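Long-range contacts in MAR1 Ribonuclease (Caenorhabditis elegans, PDB 2B34), which belongs to the isochorismatase family and is probably a hydrolase, possibly a ribonuclease: residues T54-Y60 and T79-T85; L106-H112 and A135-R139; S40-D45 and T70-L75. All coordinates share one frame. Numbering follows the deposited sequence.

After strand 15-20, helix 33-49 carries S40-D45. Strand 54-59 follows it. The chain then reaches T70-L75, where interaction 3 closes, and T79-T85, where interaction 1 closes. The segments of these two interactions alternate, so the loops cross rather than nest. They share packing around L75, which meets V56, T54 and I81. Interaction 2 lies later in the chain, in series with both. It joins strands 103-109 and 128-137 of the same parallel sheet that interaction 1 reaches. Packing of S40 and L43 on V107, and of S40 on A135, ties interaction 3 to interaction 2.

Interaction 1 (T54-Y60 and T79-T85); sequences TIVTEQY and TPIFDKT
T79-T85 lies alongside T54-Y60 as a parallel pair, in register from T54/T79 to Y60/T85. The strand axes (54-59 and 81-84) come within 4.6 Å at 30°. Both strands are extended. T79 (chi1 m) lies by the T54 carbonyl, with T54 O 3.4 Å from T79 CG2. A water accepts from T54 N (3.0 Å) and donates to T79 OG1 (2.7 Å), which also bonds A76. P80 O accepts from V56 N at 3.1 Å. I81 (m,t) sits on the face of V56 and E58, with V56 CB 3.8 Å from I81 CG1. F82 N donates to V56 O (2.9 Å), and F82 O accepts from E58 N (2.8 Å). The F82 ring (chi1 m) shares the other face with T57 and K84; F82 CD2 is 4.3 Å from I55 CG2. D83 CA makes a CA-H...O contact to E58 O (3.2 Å). K84 N donates to E58 O (3.0 Å), and K84 O accepts from Y60 N (2.9 Å). Y60 is an N-cap with positive phi. K84 (p,t,t,p) reaches over T57, with K84 CE 3.5 Å from T57 OG1. T85 bonds D173 of the second subunit. The pair forms one edge of the parallel sheet, with 81-84 outermost within this chain. T57 and K84 both bond D21. The K84-D21 salt bridge is consistent with the Asp-Lys-Cys triad of this family and probably marks the active-site end.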
loop_
_atom_site.group_PDB
_atom_site.type_symbol
_atom_site.label_atom_id
_atom_site.label_comp_id
_atom_site.label_asym_id
_atom_site.label_seq_id
_atom_site.Cartn_x
_atom_site.Cartn_y
_atom_site.Cartn_z
ATOM N N THR A 54 20.162 16.388 17.609
ATOM C CA THR A 54 18.901 15.890 18.150
ATOM C C THR A 54 18.064 17.058 18.660
ATOM O O THR A 54 18.591 17.978 19.291
ATOM C CB THR A 54 19.137 14.864 19.286
ATOM O OG1 THR A 54 19.965 13.798 18.803
ATOM C CG2 THR A 54 17.817 14.278 19.786
ATOM N N ILE A 55 16.765 17.007 18.367
ATOM C CA ILE A 55 15.791 17.990 18.833
ATOM C C ILE A 55 14.652 17.253 19.540
ATOM O O ILE A 55 14.126 16.270 19.025
ATOM C CB ILE A 55 15.207 18.832 17.649
ATOM C CG1 ILE A 55 16.316 19.560 16.865
ATOM C CG2 ILE A 55 14.112 19.798 18.138
ATOM C CD1 ILE A 55 16.870 20.832 17.533
ATOM N N VAL A 56 14.278 17.737 20.721
ATOM C CA VAL A 56 13.186 17.153 21.494
ATOM C C VAL A 56 12.106 18.209 21.726
ATOM O O VAL A 56 12.410 19.341 22.105
ATOM C CB VAL A 56 13.677 16.603 22.865
ATOM C CG1 VAL A 56 12.552 15.879 23.609
ATOM C CG2 VAL A 56 14.872 15.672 22.690
ATOM N N THR A 57 10.850 17.840 21.481
ATOM C CA THR A 57 9.721 18.691 21.861
ATOM C C THR A 57 8.880 18.037 22.947
ATOM O O THR A 57 8.791 16.807 23.026
ATOM C CB THR A 57 8.793 19.054 20.669
ATOM O OG1 THR A 57 8.249 17.859 20.087
ATOM C CG2 THR A 57 9.542 19.873 19.613
ATOM N N GLU A 58 8.263 18.876 23.775
ATOM C CA GLU A 58 7.292 18.425 24.765
ATOM C C GLU A 58 5.999 19.226 24.610
ATOM O O GLU A 58 6.018 20.460 24.617
ATOM C CB GLU A 58 7.855 18.561 26.183
ATOM C CG GLU A 58 9.189 17.848 26.387
ATOM C CD GLU A 58 9.750 17.991 27.791
ATOM O OE1 GLU A 58 9.379 18.951 28.495
ATOM O OE2 GLU A 58 10.573 17.134 28.185
ATOM N N GLN A 59 4.888 18.513 24.441
ATOM C CA GLN A 59 3.566 19.123 24.321
ATOM C C GLN A 59 3.029 19.464 25.702
ATOM O O GLN A 59 2.959 18.596 26.571
ATOM C CB GLN A 59 2.597 18.176 23.599
ATOM C CG GLN A 59 1.126 18.638 23.555
ATOM C CD GLN A 59 0.837 19.683 22.484
ATOM O OE1 GLN A 59 -0.214 20.326 22.501
ATOM N NE2 GLN A 59 1.755 19.845 21.543
ATOM N N TYR A 60 2.661 20.731 25.889
ATOM C CA TYR A 60 2.076 21.227 27.140
ATOM C C TYR A 60 2.572 20.468 28.383
ATOM O O TYR A 60 1.783 19.810 29.064
ATOM C CB TYR A 60 0.540 21.203 27.044
ATOM C CG TYR A 60 -0.187 21.928 28.164
ATOM C CD1 TYR A 60 -0.027 23.301 28.360
ATOM C CD2 TYR A 60 -1.054 21.239 29.015
ATOM C CE1 TYR A 60 -0.700 23.963 29.388
ATOM C CE2 TYR A 60 -1.730 21.892 30.038
ATOM C CZ TYR A 60 -1.550 23.248 30.219
ATOM O OH TYR A 60 -2.222 23.890 31.237
ATOM N N THR A 79 21.590 18.953 23.741
ATOM C CA THR A 79 20.309 18.740 23.068
ATOM C C THR A 79 19.221 19.705 23.545
ATOM O O THR A 79 18.877 19.720 24.731
ATOM C CB THR A 79 19.832 17.271 23.208
ATOM O OG1 THR A 79 20.758 16.408 22.543
ATOM C CG2 THR A 79 18.444 17.071 22.597
ATOM N N PRO A 80 18.676 20.515 22.614
ATOM C CA PRO A 80 17.560 21.403 22.928
ATOM C C PRO A 80 16.276 20.626 23.212
ATOM O O PRO A 80 16.009 19.605 22.572
ATOM C CB PRO A 80 17.388 22.228 21.643
ATOM C CG PRO A 80 18.624 22.010 20.853
ATOM C CD PRO A 80 19.082 20.639 21.204
ATOM N N ILE A 81 15.507 21.110 24.182
ATOM C CA ILE A 81 14.180 20.584 24.472
ATOM C C ILE A 81 13.220 21.762 24.522
ATOM O O ILE A 81 13.319 22.614 25.407
ATOM C CB ILE A 81 14.127 19.811 25.818
ATOM C CG1 ILE A 81 15.034 18.575 25.775
ATOM C CG2 ILE A 81 12.677 19.426 26.157
ATOM C CD1 ILE A 81 15.335 17.962 27.146
ATOM N N PHE A 82 12.293 21.800 23.567
ATOM C CA PHE A 82 11.346 22.907 23.450
ATOM C C PHE A 82 9.930 22.491 23.836
ATOM O O PHE A 82 9.483 21.392 23.500
ATOM C CB PHE A 82 11.343 23.471 22.026
ATOM C CG PHE A 82 12.697 23.917 21.534
ATOM C CD1 PHE A 82 13.415 24.902 22.211
ATOM C CD2 PHE A 82 13.244 23.363 20.378
ATOM C CE1 PHE A 82 14.668 25.317 21.750
ATOM C CE2 PHE A 82 14.491 23.770 19.909
ATOM C CZ PHE A 82 15.205 24.748 20.597
ATOM N N ASP A 83 9.228 23.372 24.540
ATOM C CA ASP A 83 7.810 23.156 24.811
ATOM C C ASP A 83 6.952 23.797 23.719
ATOM O O ASP A 83 7.386 24.731 23.043
ATOM C CB ASP A 83 7.420 23.667 26.205
ATOM C CG ASP A 83 7.542 25.176 26.339
ATOM O OD1 ASP A 83 8.650 25.715 26.141
ATOM O OD2 ASP A 83 6.522 25.820 26.664
ATOM N N LYS A 84 5.739 23.281 23.549
ATOM C CA LYS A 84 4.826 23.761 22.516
ATOM C C LYS A 84 3.382 23.382 22.825
ATOM O O LYS A 84 3.122 22.467 23.615
ATOM C CB LYS A 84 5.226 23.215 21.133
ATOM C CG LYS A 84 5.243 21.684 21.024
ATOM C CD LYS A 84 5.407 21.229 19.580
ATOM C CE LYS A 84 5.335 19.705 19.438
ATOM N NZ LYS A 84 4.005 19.143 19.815
ATOM N N THR A 85 2.454 24.091 22.186
ATOM C CA THR A 85 1.037 23.745 22.212
ATOM C C THR A 85 0.560 23.366 20.812
ATOM O O THR A 85 -0.400 22.607 20.658
ATOM C CB THR A 85 0.178 24.897 22.760
ATOM O OG1 THR A 85 0.581 26.126 22.142
ATOM C CG2 THR A 85 0.338 25.015 24.276
HETATM O O HOH W 1 21.779 16.931 20.051
#

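Interaction 2 (L106-H112 and A135-R139); sequences LVGIEAH and AVSSR
This is a buried, loosely bonded parallel strand pair at the C-terminal ends of two neighbouring strands. It joins the two strands of the beta-alpha-beta unit made of strand 103-109, helix 114-124 and strand 128-137. V107 faces A135 (CA-CA 5.4 Å) and G108 faces V136 (CA-CA 5.0 Å). The chain turns a corner at A135. G108 N donates to A135 O at 3.0 Å, and V136 CA makes a CA-H...O contact to G108 O at 3.3 Å. G108 has phi/psi 126/-165. At these angles a CB would be jammed against the preceding carbonyl, so the backbone itself calls for glycine. E110 has positive phi and swings the chain round, so that A111 points back at the partner. A111 N then donates to S137 O at 3.1 Å. Two apolar pairs add to it: V107 CG1 to A135 CB (3.6 Å) and A111 CB to V136 CG1 (3.4 Å), with V136 in the t rotamer. At the far end H112 (chi1 p) and S138 (chi1 m) hydrogen-bond through H112 ND1 and S138 OG, 3.0 Å apart. H112 NE2 bonds E162 of the second subunit, and R139 forms a salt bridge with the same glutamate. The contact thus passes from backbone and apolar packing in the core to a polar end at the subunit interface, where H112 links S138 of its own chain to E162 of the second subunit.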
loop_
_atom_site.group_PDB
_atom_site.type_symbol
_atom_site.label_atom_id
_atom_site.label_comp_id
_atom_site.label_asym_id
_atom_site.label_seq_id
_atom_site.Cartn_x
_atom_site.Cartn_y
_atom_site.Cartn_z
ATOM N N LEU A 106 12.398 10.759 12.422
ATOM C CA LEU A 106 11.316 11.116 13.332
ATOM C C LEU A 106 10.838 9.940 14.180
ATOM O O LEU A 106 10.465 8.885 13.655
ATOM C CB LEU A 106 10.149 11.740 12.547
ATOM C CG LEU A 106 8.929 12.359 13.242
ATOM C CD1 LEU A 106 9.296 13.321 14.373
ATOM C CD2 LEU A 106 8.074 13.079 12.209
ATOM N N VAL A 107 10.882 10.134 15.497
ATOM C CA VAL A 107 10.306 9.195 16.458
ATOM C C VAL A 107 9.312 9.935 17.354
ATOM O O VAL A 107 9.346 11.162 17.449
ATOM C CB VAL A 107 11.387 8.478 17.327
ATOM C CG1 VAL A 107 12.383 7.730 16.451
ATOM C CG2 VAL A 107 12.113 9.459 18.262
ATOM N N GLY A 108 8.421 9.194 18.007
ATOM C CA GLY A 108 7.523 9.820 18.965
ATOM C C GLY A 108 6.056 9.570 18.729
ATOM O O GLY A 108 5.684 8.680 17.956
ATOM N N ILE A 109 5.215 10.364 19.389
ATOM C CA ILE A 109 3.817 9.975 19.553
ATOM C C ILE A 109 2.734 10.962 19.185
ATOM O O ILE A 109 2.979 12.163 19.035
ATOM C CB ILE A 109 3.510 9.403 20.952
ATOM C CG1 ILE A 109 4.078 10.311 22.045
ATOM C CG2 ILE A 109 3.987 7.945 21.046
ATOM C CD1 ILE A 109 3.595 9.971 23.410
ATOM N N GLU A 110 1.518 10.418 19.161
ATOM C CA GLU A 110 0.448 10.832 18.282
ATOM C C GLU A 110 1.001 10.765 16.854
ATOM O O GLU A 110 1.336 11.778 16.233
ATOM C CB GLU A 110 -0.181 12.183 18.677
ATOM C CG GLU A 110 0.798 13.318 18.962
ATOM C CD GLU A 110 0.151 14.546 19.538
ATOM O OE1 GLU A 110 -0.896 14.408 20.205
ATOM O OE2 GLU A 110 0.702 15.656 19.338
ATOM N N ALA A 111 1.128 9.526 16.379
ATOM C CA ALA A 111 1.518 9.223 15.006
ATOM C C ALA A 111 0.640 9.985 14.018
ATOM O O ALA A 111 1.119 10.467 12.999
ATOM C CB ALA A 111 1.424 7.719 14.746
ATOM N N HIS A 112 -0.641 10.110 14.353
ATOM C CA HIS A 112 -1.635 10.748 13.491
ATOM C C HIS A 112 -1.874 12.213 13.855
ATOM O O HIS A 112 -2.760 12.859 13.289
ATOM C CB HIS A 112 -2.947 9.971 13.578
ATOM C CG HIS A 112 -3.587 10.029 14.928
ATOM N ND1 HIS A 112 -2.985 9.523 16.061
ATOM C CD2 HIS A 112 -4.774 10.545 15.330
ATOM C CE1 HIS A 112 -3.775 9.722 17.101
ATOM N NE2 HIS A 112 -4.866 10.340 16.684
ATOM N N ALA A 135 9.103 3.045 16.394
ATOM C CA ALA A 135 9.327 4.026 17.448
ATOM C C ALA A 135 8.243 5.108 17.399
ATOM O O ALA A 135 8.358 6.153 18.052
ATOM C CB ALA A 135 10.716 4.635 17.308
ATOM N N VAL A 136 7.190 4.838 16.624
ATOM C CA VAL A 136 6.061 5.759 16.435
ATOM C C VAL A 136 4.739 5.015 16.673
ATOM O O VAL A 136 4.530 3.921 16.142
ATOM C CB VAL A 136 6.089 6.412 15.020
ATOM C CG1 VAL A 136 4.788 7.159 14.713
ATOM C CG2 VAL A 136 7.274 7.364 14.882
ATOM N N SER A 137 3.858 5.599 17.484
ATOM C CA SER A 137 2.585 4.961 17.825
ATOM C C SER A 137 1.474 5.958 18.204
ATOM O O SER A 137 1.715 7.162 18.284
ATOM C CB SER A 137 2.792 3.939 18.948
ATOM O OG SER A 137 1.665 3.099 19.074
ATOM N N SER A 138 0.268 5.431 18.433
ATOM C CA SER A 138 -0.906 6.221 18.819
ATOM C C SER A 138 -1.681 5.509 19.927
ATOM O O SER A 138 -1.361 4.375 20.278
ATOM C CB SER A 138 -1.845 6.415 17.621
ATOM O OG SER A 138 -1.223 7.118 16.566
ATOM N N ARG A 139 -2.713 6.171 20.452
ATOM C CA ARG A 139 -3.636 5.549 21.406
ATOM C C ARG A 139 -4.434 4.424 20.737
ATOM O O ARG A 139 -4.659 3.371 21.330
ATOM C CB ARG A 139 -4.571 6.601 22.020
ATOM C CG ARG A 139 -5.622 6.043 22.978
ATOM C CD ARG A 139 -6.382 7.143 23.733
ATOM N NE ARG A 139 -7.068 8.068 22.829
ATOM C CZ ARG A 139 -8.199 8.709 23.115
ATOM N NH1 ARG A 139 -8.799 8.528 24.288
ATOM N NH2 ARG A 139 -8.737 9.528 22.218
#

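Interaction 3 (S40-D45 and T70-L75); sequences SRRLID and TLKEGL
Two helical segments run side by side in nearly the same direction. The axes of helices 40-45 and 70-74 approach to 9.0 Å, with 11° between their N-to-C directions. S40-D45 is regular helix, with I44 N bonded to S40 O (3.0 Å) and D45 N to R41 O (2.9 Å). The nearest backbone pairs are R41/L71 (CA-CA 5.4 Å), D45/G74 (CA-CA 5.6 Å) and I44/L75 (CA-CA 5.9 Å). At L75 the chain leaves helical angles and becomes extended (phi/psi -57/138).

R41 is a knob in a hole formed by T70, L71, E73 and G74. Its rotamer is t,p,t with chi4 -90°, which lays one face of the guanidinium over G74 CA; R41 NE is 3.5 Å from that atom. R41 NH1 donates a weak hydrogen bond to T70 O at 2.7 Å. R41 NE forms a salt bridge within its own helix to D45 OD1 at 2.8 Å, and R48 also pairs with D45. A CB on G74 would clash with R41 NE and D45 OD1, so this close approach depends on the glycine.

I44 (m,t) covers the other part of the contact. I44 CD1 meets L71 CD2 at 3.8 Å, I44 CG2 lies 3.3 Å from G74 C, and I44 CG2 meets L75 CD2 at 3.9 Å. L71 (m,t) also touches S40, with S40 CB 3.8 Å from L71 CD2, and packs on L22. The contact joins the long helix 33-49 to the short helix 69-74, in the connection between strands 54-59 and 81-84. D45 offsets the charge of R41, so the arginine can lie over G74 on the partly exposed side while I44 and L71 pack together.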
loop_
_atom_site.group_PDB
_atom_site.type_symbol
_atom_site.label_atom_id
_atom_site.label_comp_id
_atom_site.label_asym_id
_atom_site.label_seq_id
_atom_site.Cartn_x
_atom_site.Cartn_y
_atom_site.Cartn_z
ATOM N N SER A 40 12.996 4.130 20.608
ATOM C CA SER A 40 13.379 5.547 20.534
ATOM C C SER A 40 14.723 5.796 21.225
ATOM O O SER A 40 15.517 6.604 20.750
ATOM C CB SER A 40 12.296 6.464 21.116
ATOM O OG SER A 40 11.089 6.377 20.367
ATOM N N ARG A 41 14.979 5.096 22.331
ATOM C CA ARG A 41 16.280 5.191 23.021
ATOM C C ARG A 41 17.439 4.710 22.140
ATOM O O ARG A 41 18.541 5.259 22.207
ATOM C CB ARG A 41 16.244 4.453 24.371
ATOM C CG ARG A 41 17.563 4.453 25.182
ATOM C CD ARG A 41 18.089 5.860 25.534
ATOM N NE ARG A 41 19.467 5.788 26.028
ATOM C CZ ARG A 41 19.810 5.631 27.306
ATOM N NH1 ARG A 41 18.880 5.549 28.247
ATOM N NH2 ARG A 41 21.090 5.557 27.646
ATOM N N ARG A 42 17.186 3.702 21.303
ATOM C CA ARG A 42 18.191 3.212 20.345
ATOM C C ARG A 42 18.618 4.285 19.347
ATOM O O ARG A 42 19.811 4.420 19.047
ATOM C CB ARG A 42 17.686 1.974 19.593
ATOM C CG ARG A 42 17.597 0.736 20.449
ATOM C CD ARG A 42 16.906 -0.403 19.719
ATOM N NE ARG A 42 16.849 -1.610 20.546
ATOM C CZ ARG A 42 16.882 -2.850 20.070
ATOM N NH1 ARG A 42 16.988 -3.071 18.765
ATOM N NH2 ARG A 42 16.824 -3.874 20.903
ATOM N N LEU A 43 17.643 5.037 18.834
ATOM C CA LEU A 43 17.916 6.113 17.886
ATOM C C LEU A 43 18.616 7.297 18.540
ATOM O O LEU A 43 19.525 7.884 17.951
ATOM C CB LEU A 43 16.633 6.560 17.186
ATOM C CG LEU A 43 16.355 5.656 15.985
ATOM C CD1 LEU A 43 14.928 5.193 15.975
ATOM C CD2 LEU A 43 16.768 6.317 14.670
ATOM N N ILE A 44 18.181 7.639 19.753
ATOM C CA ILE A 44 18.831 8.676 20.557
ATOM C C ILE A 44 20.305 8.336 20.821
ATOM O O ILE A 44 21.170 9.195 20.667
ATOM C CB ILE A 44 18.056 8.934 21.870
ATOM C CG1 ILE A 44 16.825 9.803 21.590
ATOM C CG2 ILE A 44 18.943 9.607 22.911
ATOM C CD1 ILE A 44 15.763 9.751 22.676
ATOM N N ASP A 45 20.574 7.085 21.204
ATOM C CA ASP A 45 21.940 6.594 21.407
ATOM C C ASP A 45 22.745 6.645 20.111
ATOM O O ASP A 45 23.904 7.068 20.112
ATOM C CB ASP A 45 21.937 5.152 21.925
ATOM C CG ASP A 45 21.476 5.032 23.369
ATOM O OD1 ASP A 45 21.505 6.027 24.126
ATOM O OD2 ASP A 45 21.084 3.907 23.750
ATOM N N THR A 70 14.402 7.776 30.778
ATOM C CA THR A 70 15.332 6.925 30.027
ATOM C C THR A 70 15.802 7.571 28.722
ATOM O O THR A 70 16.961 7.431 28.344
ATOM C CB THR A 70 14.714 5.547 29.707
ATOM O OG1 THR A 70 14.062 5.034 30.875
ATOM C CG2 THR A 70 15.792 4.563 29.276
ATOM N N LEU A 71 14.896 8.277 28.048
ATOM C CA LEU A 71 15.226 8.943 26.789
ATOM C C LEU A 71 16.165 10.126 27.012
ATOM O O LEU A 71 17.112 10.325 26.246
ATOM C CB LEU A 71 13.955 9.386 26.049
ATOM C CG LEU A 71 12.956 8.290 25.644
ATOM C CD1 LEU A 71 11.687 8.900 25.094
ATOM C CD2 LEU A 71 13.549 7.307 24.645
ATOM N N LYS A 72 15.899 10.894 28.068
ATOM C CA LYS A 72 16.740 12.028 28.455
ATOM C C LYS A 72 18.149 11.594 28.846
ATOM O O LYS A 72 19.111 12.306 28.574
ATOM C CB LYS A 72 16.097 12.810 29.603
ATOM C CG LYS A 72 14.844 13.567 29.207
ATOM C CD LYS A 72 14.290 14.396 30.364
ATOM C CE LYS A 72 15.078 15.684 30.562
ATOM N NZ LYS A 72 14.469 16.539 31.617
ATOM N N GLU A 73 18.256 10.421 29.473
ATOM C CA GLU A 73 19.543 9.842 29.880
ATOM C C GLU A 73 20.491 9.628 28.702
ATOM O O GLU A 73 21.707 9.732 28.856
ATOM C CB GLU A 73 19.332 8.498 30.583
ATOM C CG GLU A 73 18.787 8.577 31.993
ATOM C CD GLU A 73 18.635 7.200 32.630
ATOM O OE1 GLU A 73 19.657 6.494 32.805
ATOM O OE2 GLU A 73 17.489 6.826 32.957
ATOM N N GLY A 74 19.931 9.315 27.537
ATOM C CA GLY A 74 20.736 9.032 26.349
ATOM C C GLY A 74 21.030 10.225 25.456
ATOM O O GLY A 74 21.886 10.143 24.571
ATOM N N LEU A 75 20.315 11.328 25.670
ATOM C CA LEU A 75 20.432 12.504 24.809
ATOM C C LEU A 75 21.856 13.030 24.731
ATOM O O LEU A 75 22.556 13.097 25.745
ATOM C CB LEU A 75 19.497 13.624 25.273
ATOM C CG LEU A 75 17.990 13.457 25.079
ATOM C CD1 LEU A 75 17.276 14.662 25.650
ATOM C CD2 LEU A 75 17.619 13.243 23.606
#